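PDB 5HR4: MmeI, which is a restriction-modification enzyme that binds DNA together with the cofactor analogue sinefungin, and probably methylates adenine at N6 using S-adenosyl-L-methionine. Local coordinates for residues Gln270-Lys273 against Ala274-Glu277; Ala459-Gln463 against Ile464-Asp468; Ser488-Pro492 against Gly493-Asp497. All blocks are in the same frame, centred on the assembly; numbering follows the deposited sequence.

In the fold
Contacts 2 and 3 both belong to the methyltransferase part of the chain and meet each other, whereas contact 1 stands apart, its nearest atoms about 26 Å from contact 2 and about 30 Å from contact 3. Contact 2 lines the sinefungin pocket with residues 459-462. Contact 3 reaches the bound DNA through Ser488 and Lys489, and its Gln494 side chain lies about 6 Å from sinefungin. Asp497 joins these two: its OD1 is 3.1 Å from Gln463 NE2, a probable hydrogen bond, and Leu462 packs on its CB. Contact 1 starts helix 273-283, which carries the calcium ligand Cys283; the Arg276 side chain is about 9 Å from that of Cys283.

Contact 1: Gln270-Lys273 against Ala274-Glu277; sequences QFDK and AMRE
Asp272 OD1 accepts from Met275 N at 3.1 Å. The N-H points almost straight at the oxygen (163°) and meets it on the syn side, out of the carboxylate plane. Two backbone bonds follow, Arg276 N to Asp272 O at 3.0 Å and Glu277 N to Lys273 O at 2.9 Å, so Asp272 gives both its carbonyl and its carboxylate to the first turn. Farther out, Lys273 NZ and Glu277 OE2 form a long, weak salt bridge of 3.5 Å, one turn apart on the exposed side. This is a classic aspartate N-cap: Asp272 ends the loop and helix 273-283 begins. The carboxylate folds back over the helix start because CG sits between the backbone N and the carbonyl carbon (chi1 64°), and its negative charge probably suits the positive end of the helix dipole. On the inner side, Met275 CB meets the edge of the Phe271 ring at CD2, 3.6 Å away, and the two side chains cross at about a right angle. Phe271 also packs on Leu225 and Ala226 of helix 225-235, while Met275 rests on Thr175 and Leu176 of helix 163-178. The end of Arg276 leads away from Gln270-Lys273, and its NH2 is hydrogen-bonded to Ile214 O.

Contact 2: Ala459-Gln463 against Ile464-Asp468; sequences ANALQ and IDWND. With SFG (sinefungin), chain H.
The indole of Trp466 turns its N-H edge to Ala461, whose carbonyl oxygen accepts from NE1 at 2.9 Å. The donor lies in the carbonyl plane on a lone pair, whereas the oxygen is tilted 23° from the ring plane. Elsewhere round the indole, Phe360 packs in an edge-to-face pair and Lys520 makes a cation-pi contact. The loop follows strand 455-458, the outermost parallel strand of the Rossmann-like methyltransferase sheet, and opens with an Asx turn at Asn460, whose OD1 accepts from Leu462 N at 3.1 Å. A second flat group, the adenine of sinefungin, meets this turn with its N1 and N6 edge. Ala461 N donates to N1 at 3.1 Å, and N6 gives a weak bond to Asn460 OD1. That oxygen is therefore shared between the turn and the ligand, which fixes the rotation of the amide, while the two polar atoms of the adenine edge are read separately, one by side chain and one by backbone. With Asn460 CG anti to the backbone N (chi1 -178°), the amide can reach the base, and ND2 bonds weakly to Asp497 OD2. The backbone closes through Gln463 N to Asn460 O at 2.8 Å, with a weak hydrogen bond from Ile464 N to the same oxygen. Ile464 O is taken by Lys520 NZ, and the side chain of Ile464 reaches back with CD1 to Ala459 CB, 4.1 Å away.

Contact 3: Ser488-Pro492 against Gly493-Asp497; sequences SKQTP and GQKAD. With nucleotides of chain C; nucleotides of chain B.
Gln494 curls back from the first turn of helix 492-502 onto Thr491, the N-cap residue, forming the half of a capping box in which the third helix residue accepts from the N-cap backbone. Its CB lies near Thr491 O, CG passes beside Thr491 N and OG1 and also meets Gln490 CB at 3.5 Å, and CD follows along OG1. At the tip, OE1 accepts from Thr491 N at 3.2 Å with a nearly straight N-H (172°). The donor lies in the carbonyl plane of the amide but well to the side of its C=O direction (99°). A second donor, Asn310 ND2, also bonds to OE1, so two N-H groups grip one oxygen. With an alanine here, Thr491 N and Asn310 ND2 would probably lose the acceptor they share, and a gap would open beside Gln490 CB. The helix proper starts with Lys495 N to Thr491 O, 3.1 Å, and Ala496 N to Pro492 O. The chain of Lys495 lies obliquely across Gln490, its CG against OE1, and packs on a DNA phosphate. Upstream, the loop enters the minor-groove side of the bases: guanine DG6 of chain B receives a weak bond at N3 from Lys489 NZ, and on the other strand N2 of DG10 of chain C donates to Ser488 OG at 2.7 Å.

Contact 1: Gln270-Lys273 against Ala274-Glu277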
loop_
_atom_site.group_PDB
_atom_site.type_symbol
_atom_site.label_atom_id
_atom_site.label_comp_id
_atom_site.label_asym_id
_atom_site.label_seq_id
_atom_site.Cartn_x
_atom_site.Cartn_y
_atom_site.Cartn_z
ATOM N N GLN A 270 -22.161 -26.503 -16.038
ATOM C CA GLN A 270 -22.242 -27.940 -15.815
ATOM C C GLN A 270 -21.554 -28.269 -14.501
ATOM O O GLN A 270 -20.462 -27.764 -14.226
ATOM C CB GLN A 270 -21.614 -28.736 -16.964
ATOM C CG GLN A 270 -21.755 -30.246 -16.805
ATOM C CD GLN A 270 -23.203 -30.733 -16.835
ATOM O OE1 GLN A 270 -24.138 -29.996 -16.525
ATOM N NE2 GLN A 270 -23.390 -31.985 -17.222
ATOM N N PHE A 271 -22.206 -29.096 -13.691
ATOM C CA PHE A 271 -21.738 -29.437 -12.361
ATOM C C PHE A 271 -21.479 -30.941 -12.286
ATOM O O PHE A 271 -21.940 -31.717 -13.125
ATOM C CB PHE A 271 -22.761 -29.018 -11.277
ATOM C CG PHE A 271 -22.838 -27.527 -11.023
ATOM C CD1 PHE A 271 -23.631 -26.710 -11.810
ATOM C CD2 PHE A 271 -22.163 -26.951 -9.955
ATOM C CE1 PHE A 271 -23.717 -25.337 -11.563
ATOM C CE2 PHE A 271 -22.245 -25.573 -9.701
ATOM C CZ PHE A 271 -23.019 -24.772 -10.513
ATOM N N ASP A 272 -20.719 -31.352 -11.272
ATOM C CA ASP A 272 -20.686 -32.765 -10.919
ATOM C C ASP A 272 -20.979 -32.930 -9.429
ATOM O O ASP A 272 -21.438 -31.985 -8.770
ATOM C CB ASP A 272 -19.341 -33.389 -11.302
ATOM C CG ASP A 272 -18.171 -32.781 -10.538
ATOM O OD1 ASP A 272 -18.356 -31.729 -9.882
ATOM O OD2 ASP A 272 -17.058 -33.361 -10.601
ATOM N N LYS A 273 -20.708 -34.121 -8.893
ATOM C CA LYS A 273 -21.026 -34.413 -7.501
ATOM C C LYS A 273 -20.329 -33.435 -6.557
ATOM O O LYS A 273 -20.968 -32.832 -5.687
ATOM C CB LYS A 273 -20.643 -35.863 -7.186
ATOM C CG LYS A 273 -21.055 -36.366 -5.807
ATOM C CD LYS A 273 -21.184 -37.886 -5.791
ATOM C CE LYS A 273 -21.357 -38.420 -4.380
ATOM N NZ LYS A 273 -20.125 -38.151 -3.567
ATOM N N ALA A 274 -19.020 -33.237 -6.736
ATOM C CA ALA A 274 -18.261 -32.451 -5.767
ATOM C C ALA A 274 -18.599 -30.968 -5.852
ATOM O O ALA A 274 -18.585 -30.271 -4.828
ATOM C CB ALA A 274 -16.760 -32.656 -5.970
ATOM N N MET A 275 -18.859 -30.455 -7.065
ATOM C CA MET A 275 -19.260 -29.056 -7.198
ATOM C C MET A 275 -20.651 -28.839 -6.633
ATOM O O MET A 275 -20.952 -27.754 -6.121
ATOM C CB MET A 275 -19.221 -28.591 -8.656
ATOM C CG MET A 275 -17.854 -28.563 -9.317
ATOM S SD MET A 275 -17.993 -28.697 -11.139
ATOM C CE MET A 275 -18.085 -26.969 -11.599
ATOM N N ARG A 276 -21.514 -29.849 -6.718
ATOM C CA ARG A 276 -22.817 -29.714 -6.082
ATOM C C ARG A 276 -22.674 -29.697 -4.569
ATOM O O ARG A 276 -23.328 -28.900 -3.885
ATOM C CB ARG A 276 -23.745 -30.841 -6.514
ATOM C CG ARG A 276 -25.138 -30.689 -5.952
ATOM C CD ARG A 276 -26.079 -31.635 -6.630
ATOM N NE ARG A 276 -27.332 -31.801 -5.908
ATOM C CZ ARG A 276 -27.516 -32.682 -4.935
ATOM N NH1 ARG A 276 -26.516 -33.475 -4.551
ATOM N NH2 ARG A 276 -28.702 -32.764 -4.346
ATOM N N GLU A 277 -21.809 -30.559 -4.029
ATOM C CA GLU A 277 -21.650 -30.601 -2.582
ATOM C C GLU A 277 -21.013 -29.325 -2.073
ATOM O O GLU A 277 -21.468 -28.770 -1.069
ATOM C CB GLU A 277 -20.849 -31.830 -2.175
ATOM C CG GLU A 277 -21.669 -33.097 -2.335
ATOM C CD GLU A 277 -20.909 -34.346 -1.967
ATOM O OE1 GLU A 277 -19.685 -34.265 -1.707
ATOM O OE2 GLU A 277 -21.556 -35.416 -1.934
#

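Contact 2: Ala459-Gln463 against Ile464-Asp468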
loop_
_atom_site.group_PDB
_atom_site.type_symbol
_atom_site.label_atom_id
_atom_site.label_comp_id
_atom_site.label_asym_id
_atom_site.label_seq_id
_atom_site.Cartn_x
_atom_site.Cartn_y
_atom_site.Cartn_z
ATOM N N ALA A 459 -13.381 -0.832 -15.952
ATOM C CA ALA A 459 -12.561 -0.103 -16.897
ATOM C C ALA A 459 -11.237 0.192 -16.217
ATOM O O ALA A 459 -10.975 -0.283 -15.111
ATOM C CB ALA A 459 -13.269 1.165 -17.368
ATOM N N ASN A 460 -10.405 0.991 -16.871
ATOM C CA ASN A 460 -9.055 1.286 -16.414
ATOM C C ASN A 460 -9.003 2.764 -16.053
ATOM O O ASN A 460 -8.851 3.620 -16.931
ATOM C CB ASN A 460 -8.021 0.930 -17.485
ATOM C CG ASN A 460 -6.600 1.173 -17.021
ATOM O OD1 ASN A 460 -6.262 2.249 -16.515
ATOM N ND2 ASN A 460 -5.768 0.168 -17.158
ATOM N N ALA A 461 -9.074 3.048 -14.751
ATOM C CA ALA A 461 -9.288 4.408 -14.267
ATOM C C ALA A 461 -8.228 5.395 -14.736
ATOM O O ALA A 461 -8.444 6.611 -14.633
ATOM C CB ALA A 461 -9.323 4.412 -12.747
ATOM N N LEU A 462 -7.084 4.915 -15.219
ATOM C CA LEU A 462 -6.040 5.822 -15.674
ATOM C C LEU A 462 -6.192 6.194 -17.144
ATOM O O LEU A 462 -5.644 7.223 -17.565
ATOM C CB LEU A 462 -4.658 5.204 -15.422
ATOM C CG LEU A 462 -4.307 4.847 -13.960
ATOM C CD1 LEU A 462 -2.852 4.482 -13.819
ATOM C CD2 LEU A 462 -4.630 5.965 -13.008
ATOM N N GLN A 463 -6.958 5.412 -17.920
ATOM C CA GLN A 463 -7.111 5.627 -19.353
ATOM C C GLN A 463 -8.403 6.335 -19.740
ATOM O O GLN A 463 -8.523 6.757 -20.888
ATOM C CB GLN A 463 -7.037 4.288 -20.107
ATOM C CG GLN A 463 -5.649 3.686 -20.189
ATOM C CD GLN A 463 -5.625 2.336 -20.898
ATOM O OE1 GLN A 463 -6.644 1.878 -21.414
ATOM N NE2 GLN A 463 -4.455 1.694 -20.923
ATOM N N ILE A 464 -9.363 6.483 -18.834
ATOM C CA ILE A 464 -10.666 7.049 -19.164
ATOM C C ILE A 464 -10.823 8.439 -18.540
ATOM O O ILE A 464 -10.038 8.870 -17.692
ATOM C CB ILE A 464 -11.820 6.136 -18.710
ATOM C CG1 ILE A 464 -11.781 5.951 -17.190
ATOM C CG2 ILE A 464 -11.775 4.807 -19.418
ATOM C CD1 ILE A 464 -12.972 5.184 -16.682
ATOM N N ASP A 465 -11.885 9.123 -18.942
ATOM C CA ASP A 465 -12.290 10.371 -18.311
ATOM C C ASP A 465 -13.276 10.051 -17.184
ATOM O O ASP A 465 -14.369 9.531 -17.447
ATOM C CB ASP A 465 -12.919 11.302 -19.353
ATOM C CG ASP A 465 -13.191 12.697 -18.819
ATOM O OD1 ASP A 465 -12.734 13.036 -17.705
ATOM O OD2 ASP A 465 -13.854 13.472 -19.533
ATOM N N TRP A 466 -12.897 10.365 -15.934
ATOM C CA TRP A 466 -13.774 10.044 -14.805
ATOM C C TRP A 466 -15.185 10.607 -14.980
ATOM O O TRP A 466 -16.153 9.991 -14.522
ATOM C CB TRP A 466 -13.151 10.525 -13.479
ATOM C CG TRP A 466 -11.958 9.678 -13.083
ATOM C CD1 TRP A 466 -11.486 8.585 -13.748
ATOM C CD2 TRP A 466 -11.098 9.850 -11.947
ATOM N NE1 TRP A 466 -10.388 8.071 -13.117
ATOM C CE2 TRP A 466 -10.122 8.828 -12.007
ATOM C CE3 TRP A 466 -11.058 10.758 -10.887
ATOM C CZ2 TRP A 466 -9.111 8.696 -11.047
ATOM C CZ3 TRP A 466 -10.056 10.623 -9.933
ATOM C CH2 TRP A 466 -9.101 9.602 -10.021
ATOM N N ASN A 467 -15.336 11.746 -15.668
ATOM C CA ASN A 467 -16.673 12.306 -15.886
ATOM C C ASN A 467 -17.621 11.358 -16.625
ATOM O O ASN A 467 -18.833 11.581 -16.603
ATOM C CB ASN A 467 -16.599 13.637 -16.644
ATOM C CG ASN A 467 -16.050 14.763 -15.787
ATOM O OD1 ASN A 467 -16.744 15.295 -14.899
ATOM N ND2 ASN A 467 -14.799 15.140 -16.044
ATOM N N ASP A 468 -17.126 10.306 -17.277
ATOM C CA ASP A 468 -18.079 9.360 -17.851
ATOM C C ASP A 468 -18.727 8.478 -16.786
ATOM O O ASP A 468 -19.816 7.936 -17.015
ATOM C CB ASP A 468 -17.403 8.498 -18.912
ATOM C CG ASP A 468 -16.821 9.321 -20.032
ATOM O OD1 ASP A 468 -17.326 10.447 -20.245
ATOM O OD2 ASP A 468 -15.864 8.844 -20.690
HETATM N N SFG H . -10.268 -0.927 -1.781
HETATM C CA SFG H . -10.580 -2.219 -2.356
HETATM C C SFG H . -11.184 -3.065 -1.252
HETATM O O SFG H . -11.297 -2.568 -0.109
HETATM O OXT SFG H . -11.576 -4.237 -1.464
HETATM C CB SFG H . -9.314 -2.879 -2.890
HETATM C CG SFG H . -8.658 -1.914 -3.866
HETATM C CD SFG H . -7.288 -2.484 -4.159
HETATM N NE SFG H . -6.425 -2.085 -3.064
HETATM C "C5'" SFG H . -6.740 -1.993 -5.509
HETATM C "C4'" SFG H . -7.688 -2.265 -6.726
HETATM O "O4'" SFG H . -7.316 -1.516 -7.725
HETATM C "C3'" SFG H . -7.595 -3.696 -7.287
HETATM O "O3'" SFG H . -8.786 -4.299 -7.060
HETATM C "C2'" SFG H . -7.288 -3.548 -8.807
HETATM O "O2'" SFG H . -8.104 -4.485 -9.630
HETATM C "C1'" SFG H . -7.642 -2.332 -9.077
HETATM N N9 SFG H . -6.836 -1.707 -10.078
HETATM C C8 SFG H . -5.526 -1.824 -10.277
HETATM N N7 SFG H . -5.182 -1.025 -11.290
HETATM C C5 SFG H . -6.287 -0.409 -11.710
HETATM C C6 SFG H . -6.483 0.497 -12.723
HETATM N N6 SFG H . -5.585 1.110 -13.671
HETATM N N1 SFG H . -7.690 0.989 -12.973
HETATM C C2 SFG H . -8.735 0.584 -12.211
HETATM N N3 SFG H . -8.542 -0.317 -11.213
HETATM C C4 SFG H . -7.311 -0.816 -10.960
#

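Contact 3: Ser488-Pro492 against Gly493-Asp497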
loop_
_atom_site.group_PDB
_atom_site.type_symbol
_atom_site.label_atom_id
_atom_site.label_comp_id
_atom_site.label_asym_id
_atom_site.label_seq_id
_atom_site.Cartn_x
_atom_site.Cartn_y
_atom_site.Cartn_z
ATOM N N SER A 488 10.067 -0.115 -10.531
ATOM C CA SER A 488 10.790 -1.174 -11.218
ATOM C C SER A 488 10.066 -2.506 -11.124
ATOM O O SER A 488 10.678 -3.556 -11.347
ATOM C CB SER A 488 12.204 -1.323 -10.655
ATOM O OG SER A 488 12.897 -0.086 -10.641
ATOM N N LYS A 489 8.776 -2.492 -10.792
ATOM C CA LYS A 489 8.003 -3.724 -10.686
ATOM C C LYS A 489 6.747 -3.695 -11.551
ATOM O O LYS A 489 5.901 -4.592 -11.418
ATOM C CB LYS A 489 7.611 -4.010 -9.222
ATOM C CG LYS A 489 8.759 -4.026 -8.156
ATOM C CD LYS A 489 9.948 -4.944 -8.536
ATOM C CE LYS A 489 10.650 -5.563 -7.307
ATOM N NZ LYS A 489 11.844 -4.781 -6.793
ATOM N N GLN A 490 6.591 -2.696 -12.426
ATOM C CA GLN A 490 5.326 -2.478 -13.116
ATOM C C GLN A 490 5.407 -2.871 -14.596
ATOM O O GLN A 490 6.452 -2.754 -15.242
ATOM C CB GLN A 490 4.861 -1.016 -12.970
ATOM C CG GLN A 490 5.976 0.010 -12.862
ATOM C CD GLN A 490 5.478 1.460 -12.827
ATOM O OE1 GLN A 490 5.496 2.148 -13.860
ATOM N NE2 GLN A 490 5.079 1.945 -11.630
ATOM N N THR A 491 4.284 -3.353 -15.124
ATOM C CA THR A 491 4.243 -3.937 -16.451
ATOM C C THR A 491 4.274 -2.833 -17.513
ATOM O O THR A 491 3.970 -1.671 -17.219
ATOM C CB THR A 491 2.992 -4.807 -16.595
ATOM O OG1 THR A 491 1.816 -3.991 -16.539
ATOM C CG2 THR A 491 2.921 -5.872 -15.494
ATOM N N PRO A 492 4.662 -3.152 -18.758
ATOM C CA PRO A 492 4.765 -2.077 -19.760
ATOM C C PRO A 492 3.476 -1.283 -19.896
ATOM O O PRO A 492 3.518 -0.063 -20.129
ATOM C CB PRO A 492 5.125 -2.825 -21.056
ATOM C CG PRO A 492 5.696 -4.132 -20.620
ATOM C CD PRO A 492 4.973 -4.474 -19.345
ATOM N N GLY A 493 2.330 -1.941 -19.702
ATOM C CA GLY A 493 1.059 -1.230 -19.704
ATOM C C GLY A 493 0.937 -0.196 -18.599
ATOM O O GLY A 493 0.468 0.918 -18.839
ATOM N N GLN A 494 1.349 -0.538 -17.365
ATOM C CA GLN A 494 1.137 0.442 -16.299
ATOM C C GLN A 494 2.204 1.528 -16.247
ATOM O O GLN A 494 1.906 2.623 -15.759
ATOM C CB GLN A 494 0.984 -0.218 -14.925
ATOM C CG GLN A 494 1.831 -1.407 -14.631
ATOM C CD GLN A 494 1.157 -2.359 -13.637
ATOM O OE1 GLN A 494 1.746 -3.341 -13.188
ATOM N NE2 GLN A 494 -0.086 -2.077 -13.318
ATOM N N LYS A 495 3.415 1.294 -16.765
ATOM C CA LYS A 495 4.319 2.426 -16.967
ATOM C C LYS A 495 3.729 3.399 -17.982
ATOM O O LYS A 495 3.813 4.619 -17.811
ATOM C CB LYS A 495 5.706 1.975 -17.443
ATOM C CG LYS A 495 6.503 1.048 -16.521
ATOM C CD LYS A 495 7.736 0.487 -17.283
ATOM C CE LYS A 495 8.420 -0.716 -16.614
ATOM N NZ LYS A 495 8.672 -1.827 -17.604
ATOM N N ALA A 496 3.128 2.880 -19.049
ATOM C CA ALA A 496 2.573 3.765 -20.060
ATOM C C ALA A 496 1.382 4.533 -19.506
ATOM O O ALA A 496 1.256 5.742 -19.737
ATOM C CB ALA A 496 2.193 2.963 -21.296
ATOM N N ASP A 497 0.509 3.850 -18.759
ATOM C CA ASP A 497 -0.520 4.542 -17.981
ATOM C C ASP A 497 0.093 5.625 -17.106
ATOM O O ASP A 497 -0.367 6.771 -17.106
ATOM C CB ASP A 497 -1.288 3.551 -17.101
ATOM C CG ASP A 497 -2.198 2.637 -17.896
ATOM O OD1 ASP A 497 -2.077 2.594 -19.139
ATOM O OD2 ASP A 497 -3.038 1.951 -17.261
ATOM P P DG C 10 18.850 -8.046 -13.390
ATOM O OP1 DG C 10 19.070 -9.406 -13.943
ATOM O OP2 DG C 10 19.861 -7.026 -13.749
ATOM O "O5'" DG C 10 17.406 -7.451 -13.750
ATOM C "C5'" DG C 10 16.270 -7.765 -12.919
ATOM C "C4'" DG C 10 15.225 -6.645 -12.923
ATOM O "O4'" DG C 10 15.582 -5.638 -11.946
ATOM C "C3'" DG C 10 15.052 -5.887 -14.238
ATOM O "O3'" DG C 10 13.743 -5.406 -14.305
ATOM C "C2'" DG C 10 16.037 -4.738 -14.080
ATOM C "C1'" DG C 10 15.857 -4.408 -12.606
ATOM N N9 DG C 10 17.028 -3.802 -11.986
ATOM C C8 DG C 10 18.330 -4.200 -12.115
ATOM N N7 DG C 10 19.169 -3.472 -11.425
ATOM C C5 DG C 10 18.364 -2.529 -10.799
ATOM C C6 DG C 10 18.711 -1.477 -9.910
ATOM O O6 DG C 10 19.852 -1.159 -9.505
ATOM N N1 DG C 10 17.570 -0.751 -9.496
ATOM C C2 DG C 10 16.277 -1.029 -9.898
ATOM N N2 DG C 10 15.324 -0.239 -9.424
ATOM N N3 DG C 10 15.949 -2.012 -10.721
ATOM C C4 DG C 10 17.041 -2.719 -11.135
ATOM P P DG B 6 9.826 1.359 -2.222
ATOM O OP1 DG B 6 8.461 1.940 -2.194
ATOM O OP2 DG B 6 10.694 1.448 -1.005
ATOM O "O5'" DG B 6 9.700 -0.154 -2.753
ATOM C "C5'" DG B 6 9.090 -0.381 -4.024
ATOM C "C4'" DG B 6 9.036 -1.854 -4.357
ATOM O "O4'" DG B 6 10.385 -2.389 -4.489
ATOM C "C3'" DG B 6 8.344 -2.733 -3.335
ATOM O "O3'" DG B 6 7.788 -3.832 -4.001
ATOM C "C2'" DG B 6 9.503 -3.165 -2.426
ATOM C "C1'" DG B 6 10.679 -3.255 -3.410
ATOM N N9 DG B 6 11.967 -2.854 -2.834
ATOM C C8 DG B 6 12.175 -1.927 -1.848
ATOM N N7 DG B 6 13.433 -1.781 -1.526
ATOM C C5 DG B 6 14.101 -2.665 -2.353
ATOM C C6 DG B 6 15.485 -2.942 -2.458
ATOM O O6 DG B 6 16.416 -2.441 -1.819
ATOM N N1 DG B 6 15.744 -3.913 -3.423
ATOM C C2 DG B 6 14.785 -4.537 -4.188
ATOM N N2 DG B 6 15.223 -5.445 -5.073
ATOM N N3 DG B 6 13.488 -4.282 -4.102
ATOM C C4 DG B 6 13.219 -3.336 -3.165
#